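Local coordinates for superoxide dismutase [Mn/Fe] (PDB 3AK3), which catalyses the dismutation of superoxide to molecular oxygen and hydrogen peroxide at a single iron or manganese ion held in each subunit, at residues E26-H31 against I81-M86; W130-F135 against I161-V166. All blocks are in the same frame, centred on the assembly; numbering follows the deposited sequence.

Interaction 1 (E26-H31 against I81-M86). With FE (Fe (III) ion), chain G.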
loop_
_atom_site.group_PDB
_atom_site.type_symbol
_atom_site.label_atom_id
_atom_site.label_comp_id
_atom_site.label_asym_id
_atom_site.label_seq_id
_atom_site.Cartn_x
_atom_site.Cartn_y
_atom_site.Cartn_z
ATOM N N GLU B 26 8.543 -0.414 30.376
ATOM C CA GLU B 26 8.648 -1.645 29.601
ATOM C C GLU B 26 8.508 -1.351 28.114
ATOM O O GLU B 26 9.300 -1.835 27.301
ATOM C CB GLU B 26 7.630 -2.692 30.031
ATOM C CG GLU B 26 7.817 -3.988 29.265
ATOM C CD GLU B 26 6.969 -5.121 29.768
ATOM O OE1 GLU B 26 7.269 -6.266 29.381
ATOM O OE2 GLU B 26 6.014 -4.877 30.540
ATOM N N ILE B 27 7.506 -0.548 27.771
ATOM C CA ILE B 27 7.306 -0.149 26.381
ATOM C C ILE B 27 8.554 0.566 25.868
ATOM O O ILE B 27 9.082 0.192 24.826
ATOM C CB ILE B 27 6.044 0.717 26.196
ATOM C CG1 ILE B 27 4.801 -0.132 26.457
ATOM C CG2 ILE B 27 5.957 1.284 24.761
ATOM C CD1 ILE B 27 3.510 0.670 26.461
ATOM N N MET B 28 9.043 1.568 26.599
ATOM C CA MET B 28 10.225 2.307 26.137
ATOM C C MET B 28 11.413 1.372 25.871
ATOM O O MET B 28 12.122 1.541 24.878
ATOM C CB MET B 28 10.628 3.412 27.121
ATOM C CG MET B 28 9.556 4.477 27.350
ATOM S SD MET B 28 9.043 5.311 25.821
ATOM C CE MET B 28 10.580 6.087 25.322
ATOM N N LYS B 29 11.607 0.383 26.749
ATOM C CA LYS B 29 12.717 -0.570 26.625
ATOM C C LYS B 29 12.601 -1.453 25.391
ATOM O O LYS B 29 13.539 -1.516 24.597
ATOM C CB LYS B 29 12.857 -1.436 27.883
ATOM C CG LYS B 29 13.695 -0.796 28.976
ATOM C CD LYS B 29 14.308 -1.839 29.916
ATOM C CE LYS B 29 13.370 -2.175 31.061
ATOM N NZ LYS B 29 14.076 -2.872 32.177
ATOM N N LEU B 30 11.458 -2.122 25.230
ATOM C CA LEU B 30 11.224 -2.986 24.070
ATOM C C LEU B 30 11.280 -2.162 22.791
ATOM O O LEU B 30 11.906 -2.563 21.806
ATOM C CB LEU B 30 9.861 -3.693 24.168
ATOM C CG LEU B 30 9.698 -4.827 25.186
ATOM C CD1 LEU B 30 8.230 -5.121 25.412
ATOM C CD2 LEU B 30 10.441 -6.087 24.759
ATOM N N HIS B 31 10.644 -0.998 22.829
ATOM C CA HIS B 31 10.475 -0.163 21.649
ATOM C C HIS B 31 11.824 0.290 21.115
ATOM O O HIS B 31 12.053 0.278 19.903
ATOM C CB HIS B 31 9.635 1.059 22.007
ATOM C CG HIS B 31 8.952 1.697 20.839
ATOM N ND1 HIS B 31 8.133 2.791 20.986
ATOM C CD2 HIS B 31 8.928 1.381 19.519
ATOM C CE1 HIS B 31 7.661 3.150 19.805
ATOM N NE2 HIS B 31 8.112 2.297 18.899
ATOM N N ILE B 81 13.284 10.693 15.189
ATOM C CA ILE B 81 12.595 11.953 15.475
ATOM C C ILE B 81 11.701 11.773 16.709
ATOM O O ILE B 81 11.645 12.650 17.583
ATOM C CB ILE B 81 11.772 12.427 14.244
ATOM C CG1 ILE B 81 12.697 12.663 13.043
ATOM C CG2 ILE B 81 10.888 13.655 14.567
ATOM C CD1 ILE B 81 11.955 12.615 11.704
ATOM N N PHE B 82 11.031 10.622 16.780
ATOM C CA PHE B 82 10.103 10.292 17.874
ATOM C C PHE B 82 10.696 10.476 19.279
ATOM O O PHE B 82 10.088 11.132 20.126
ATOM C CB PHE B 82 9.557 8.870 17.678
ATOM C CG PHE B 82 8.469 8.469 18.652
ATOM C CD1 PHE B 82 7.291 9.202 18.755
ATOM C CD2 PHE B 82 8.599 7.304 19.384
ATOM C CE1 PHE B 82 6.280 8.796 19.641
ATOM C CE2 PHE B 82 7.602 6.885 20.256
ATOM C CZ PHE B 82 6.440 7.639 20.383
ATOM N N TRP B 83 11.875 9.922 19.531
ATOM C CA TRP B 83 12.389 9.956 20.908
ATOM C C TRP B 83 12.624 11.382 21.430
ATOM O O TRP B 83 12.090 11.744 22.477
ATOM C CB TRP B 83 13.655 9.114 21.071
ATOM C CG TRP B 83 13.590 7.748 20.525
ATOM C CD1 TRP B 83 14.473 7.190 19.656
ATOM C CD2 TRP B 83 12.620 6.732 20.817
ATOM N NE1 TRP B 83 14.121 5.904 19.379
ATOM C CE2 TRP B 83 12.989 5.587 20.078
ATOM C CE3 TRP B 83 11.477 6.674 21.632
ATOM C CZ2 TRP B 83 12.259 4.402 20.115
ATOM C CZ3 TRP B 83 10.752 5.485 21.670
ATOM C CH2 TRP B 83 11.147 4.369 20.915
ATOM N N PRO B 84 13.411 12.204 20.710
ATOM C CA PRO B 84 13.598 13.579 21.190
ATOM C C PRO B 84 12.359 14.472 21.057
ATOM O O PRO B 84 12.338 15.566 21.621
ATOM C CB PRO B 84 14.737 14.098 20.309
ATOM C CG PRO B 84 14.603 13.292 19.034
ATOM C CD PRO B 84 14.190 11.941 19.485
ATOM N N ASN B 85 11.344 14.021 20.312
ATOM C CA ASN B 85 10.056 14.717 20.247
ATOM C C ASN B 85 9.359 14.662 21.590
ATOM O O ASN B 85 8.383 15.379 21.807
ATOM C CB ASN B 85 9.112 14.051 19.244
ATOM C CG ASN B 85 9.139 14.674 17.870
ATOM O OD1 ASN B 85 8.500 14.140 16.959
ATOM N ND2 ASN B 85 9.851 15.778 17.694
ATOM N N MET B 86 9.820 13.756 22.456
ATOM C CA MET B 86 9.254 13.619 23.793
ATOM C C MET B 86 10.265 14.040 24.838
ATOM O O MET B 86 11.458 14.150 24.552
ATOM C CB MET B 86 8.771 12.194 24.044
ATOM C CG MET B 86 7.688 11.768 23.058
ATOM S SD MET B 86 7.073 10.125 23.343
ATOM C CE MET B 86 8.504 9.137 22.903
HETATM FE FE FE G . 7.478 2.083 16.873
HETATM O O HOH W 1 8.890 0.442 16.243
HETATM O O HOH W 2 6.596 1.958 15.001
#

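Interaction 2 (W130-F135 against I161-V166). With FE (Fe (III) ion), chain G.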
loop_
_atom_site.group_PDB
_atom_site.type_symbol
_atom_site.label_atom_id
_atom_site.label_comp_id
_atom_site.label_asym_id
_atom_site.label_seq_id
_atom_site.Cartn_x
_atom_site.Cartn_y
_atom_site.Cartn_z
ATOM N N TRP B 130 1.695 6.355 11.921
ATOM C CA TRP B 130 2.102 7.573 12.609
ATOM C C TRP B 130 1.140 8.707 12.331
ATOM O O TRP B 130 0.592 8.816 11.230
ATOM C CB TRP B 130 3.481 8.037 12.120
ATOM C CG TRP B 130 4.535 7.010 12.235
ATOM C CD1 TRP B 130 4.734 5.942 11.408
ATOM C CD2 TRP B 130 5.557 6.939 13.233
ATOM N NE1 TRP B 130 5.812 5.207 11.827
ATOM C CE2 TRP B 130 6.342 5.798 12.946
ATOM C CE3 TRP B 130 5.889 7.729 14.345
ATOM C CZ2 TRP B 130 7.433 5.422 13.727
ATOM C CZ3 TRP B 130 6.984 7.363 15.116
ATOM C CH2 TRP B 130 7.736 6.211 14.811
ATOM N N GLY B 131 0.964 9.578 13.321
ATOM C CA GLY B 131 0.467 10.909 13.063
ATOM C C GLY B 131 1.666 11.829 12.920
ATOM O O GLY B 131 2.647 11.706 13.674
ATOM N N VAL B 132 1.613 12.728 11.938
ATOM C CA VAL B 132 2.781 13.529 11.553
ATOM C C VAL B 132 2.406 14.990 11.370
ATOM O O VAL B 132 1.468 15.323 10.636
ATOM C CB VAL B 132 3.405 13.006 10.231
ATOM C CG1 VAL B 132 4.578 13.859 9.778
ATOM C CG2 VAL B 132 3.861 11.558 10.376
ATOM N N LEU B 133 3.142 15.860 12.058
ATOM C CA LEU B 133 3.108 17.275 11.791
ATOM C C LEU B 133 4.377 17.612 11.021
ATOM O O LEU B 133 5.487 17.369 11.499
ATOM C CB LEU B 133 3.065 18.081 13.090
ATOM C CG LEU B 133 3.166 19.594 12.913
ATOM C CD1 LEU B 133 1.939 20.159 12.186
ATOM C CD2 LEU B 133 3.381 20.313 14.253
ATOM N N ALA B 134 4.207 18.169 9.834
ATOM C CA ALA B 134 5.327 18.410 8.936
ATOM C C ALA B 134 5.384 19.838 8.436
ATOM O O ALA B 134 4.372 20.553 8.408
ATOM C CB ALA B 134 5.261 17.458 7.744
ATOM N N PHE B 135 6.590 20.255 8.059
ATOM C CA PHE B 135 6.812 21.524 7.427
ATOM C C PHE B 135 6.898 21.307 5.915
ATOM O O PHE B 135 7.666 20.462 5.426
ATOM C CB PHE B 135 8.098 22.152 7.979
ATOM C CG PHE B 135 8.434 23.491 7.389
ATOM C CD1 PHE B 135 7.882 24.664 7.908
ATOM C CD2 PHE B 135 9.339 23.586 6.341
ATOM C CE1 PHE B 135 8.223 25.911 7.379
ATOM C CE2 PHE B 135 9.678 24.821 5.797
ATOM C CZ PHE B 135 9.119 25.985 6.318
ATOM N N ILE B 161 8.286 17.338 11.867
ATOM C CA ILE B 161 8.844 18.041 13.031
ATOM C C ILE B 161 8.257 17.537 14.339
ATOM O O ILE B 161 8.844 17.742 15.400
ATOM C CB ILE B 161 8.715 19.582 12.922
ATOM C CG1 ILE B 161 7.242 20.029 12.953
ATOM C CG2 ILE B 161 9.487 20.097 11.693
ATOM C CD1 ILE B 161 7.058 21.530 13.021
ATOM N N LEU B 162 7.101 16.882 14.266
ATOM C CA LEU B 162 6.512 16.217 15.418
ATOM C C LEU B 162 5.782 14.969 14.937
ATOM O O LEU B 162 4.931 15.056 14.026
ATOM C CB LEU B 162 5.534 17.135 16.145
ATOM C CG LEU B 162 4.802 16.530 17.346
ATOM C CD1 LEU B 162 5.748 16.073 18.464
ATOM C CD2 LEU B 162 3.802 17.554 17.875
ATOM N N VAL B 163 6.117 13.822 15.518
ATOM C CA VAL B 163 5.504 12.563 15.123
ATOM C C VAL B 163 5.029 11.799 16.342
ATOM O O VAL B 163 5.644 11.886 17.423
ATOM C CB VAL B 163 6.449 11.669 14.247
ATOM C CG1 VAL B 163 6.910 12.430 13.013
ATOM C CG2 VAL B 163 7.648 11.112 15.049
ATOM N N ILE B 164 3.935 11.064 16.165
ATOM C CA ILE B 164 3.460 10.141 17.193
ATOM C C ILE B 164 3.351 8.732 16.618
ATOM O O ILE B 164 2.696 8.503 15.593
ATOM C CB ILE B 164 2.123 10.577 17.867
ATOM C CG1 ILE B 164 1.815 9.642 19.045
ATOM C CG2 ILE B 164 0.984 10.688 16.837
ATOM C CD1 ILE B 164 0.455 9.849 19.709
ATOM N N ASP B 165 4.001 7.789 17.278
ATOM C CA ASP B 165 3.949 6.405 16.872
ATOM C C ASP B 165 2.656 5.805 17.381
ATOM O O ASP B 165 2.413 5.766 18.591
ATOM C CB ASP B 165 5.179 5.680 17.429
ATOM C CG ASP B 165 5.332 4.256 16.934
ATOM O OD1 ASP B 165 4.512 3.734 16.145
ATOM O OD2 ASP B 165 6.313 3.635 17.379
ATOM N N VAL B 166 1.800 5.381 16.459
ATOM C CA VAL B 166 0.591 4.665 16.831
ATOM C C VAL B 166 0.569 3.218 16.335
ATOM O O VAL B 166 -0.493 2.609 16.186
ATOM C CB VAL B 166 -0.711 5.426 16.444
ATOM C CG1 VAL B 166 -0.853 6.703 17.273
ATOM C CG2 VAL B 166 -0.777 5.712 14.926
HETATM FE FE FE G . 7.478 2.083 16.873
HETATM O O HOH W 2 6.596 1.958 15.001
HETATM O O HOH W 1 8.890 0.442 16.243
#

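Interaction 1 (E26-H31 against I81-M86)
One wall of the iron site of this superoxide dismutase is built where H31, a ligand of the iron (III) ion from the alpha-hairpin domain, meets the aromatic pair F82 and W83. H31 binds the metal through NE2 at 2.1 Å. With CG anti to the backbone N (chi1 -157°), its ring leans across to W83, whose benzo edge points at one imidazole face in a T-shaped pair, the planes 82° apart. CH2 of W83 makes the touch, 3.4 Å from ND1 of H31. The rims of the H31 and F82 rings also meet, CE2 of F82 lying 3.8 Å from H31 CE1. Held by the metal at NE2 and by W83 over one face, the imidazole is probably restricted in its rotation. One turn earlier, M28 folds back at chi2 and chi3 and brings its CE to 3.7 Å from W83 CZ3; CE of M86 lies a looser 4.4 Å from M28 CE. The indole NE1 of W83 is bonded to H36, further along the first helix. The contact thus joins helix 25-54 to segment 81-86, which continues from helix 62-82 into the turn W83-M86, with F82 resting on strand 159-165.

Interaction 2 (W130-F135 against I161-V166)
V132 and V163 run alongside each other at the apolar centre of this antiparallel pair, with CG2 of V132 4.1 Å from CG1 of V163. The other branch of V163, CG2, reaches the W130 indole at CZ3. On the opposite face of the sheet the CB atoms of L133 and L162 pack together, and CD2 of L133 also meets CD1 of I161.

The backbone ladder lies between these two apolar layers. G131 and I164 form a hydrogen-bonded pair, with I164 N to G131 O the shorter bond at 2.9 Å. Beyond it the register slips: I161 and L162 both face L133 in a classic beta bulge, and the carbonyl O of L133 accepts from both their N-H groups, 2.8 Å from I161 N and 3.2 Å from L162 N. L133 N in turn gives a nearly straight bond (173°) to L162 O.

At the metal end, D165 is stacked on W130. Its CB sits over the six-membered ring in a CH-pi contact, 3.8 Å from the ring centroid, and its carboxylate is only 18° from the indole plane. CG of D165 is anti to the backbone N (chi1 -173°), which carries OD2 out to the iron at 2.0 Å. With W130 cut back to an alanine, the ring face against D165 is gone, and the carboxylate is likely to gain freedom to tilt beside a gap next to V163.

OD1 of D165 accepts a hydrogen bond from W167 N and a weak one from water 2, itself an iron ligand. One carboxylate oxygen therefore coordinates the metal while the other is engaged by W167 and, weakly, by the metal-bound water, and this division, together with the stack on W130, probably fixes the orientation of the carboxylate.

Overall arrangement
Interactions 1 and 2 have centres 14 Å apart and share the iron (III) ion, to which each supplies one protein ligand, together with both bound waters. Along the chain both segments of interaction 1 precede those of interaction 2: the contact of helix 25-54 with segment 81-86 belongs to the alpha-hairpin domain, the strand pair to the C-terminal domain. Besides the metal, N85 links them directly, its side chain probably hydrogen-bonded to the backbone of I161 and V163, so the turn W83-M86 is joined to strand 159-165 at the bulge. The metal site thus lies between the two domains, as in other iron and manganese superoxide dismutases, with H79 and H169 completing the protein ligands.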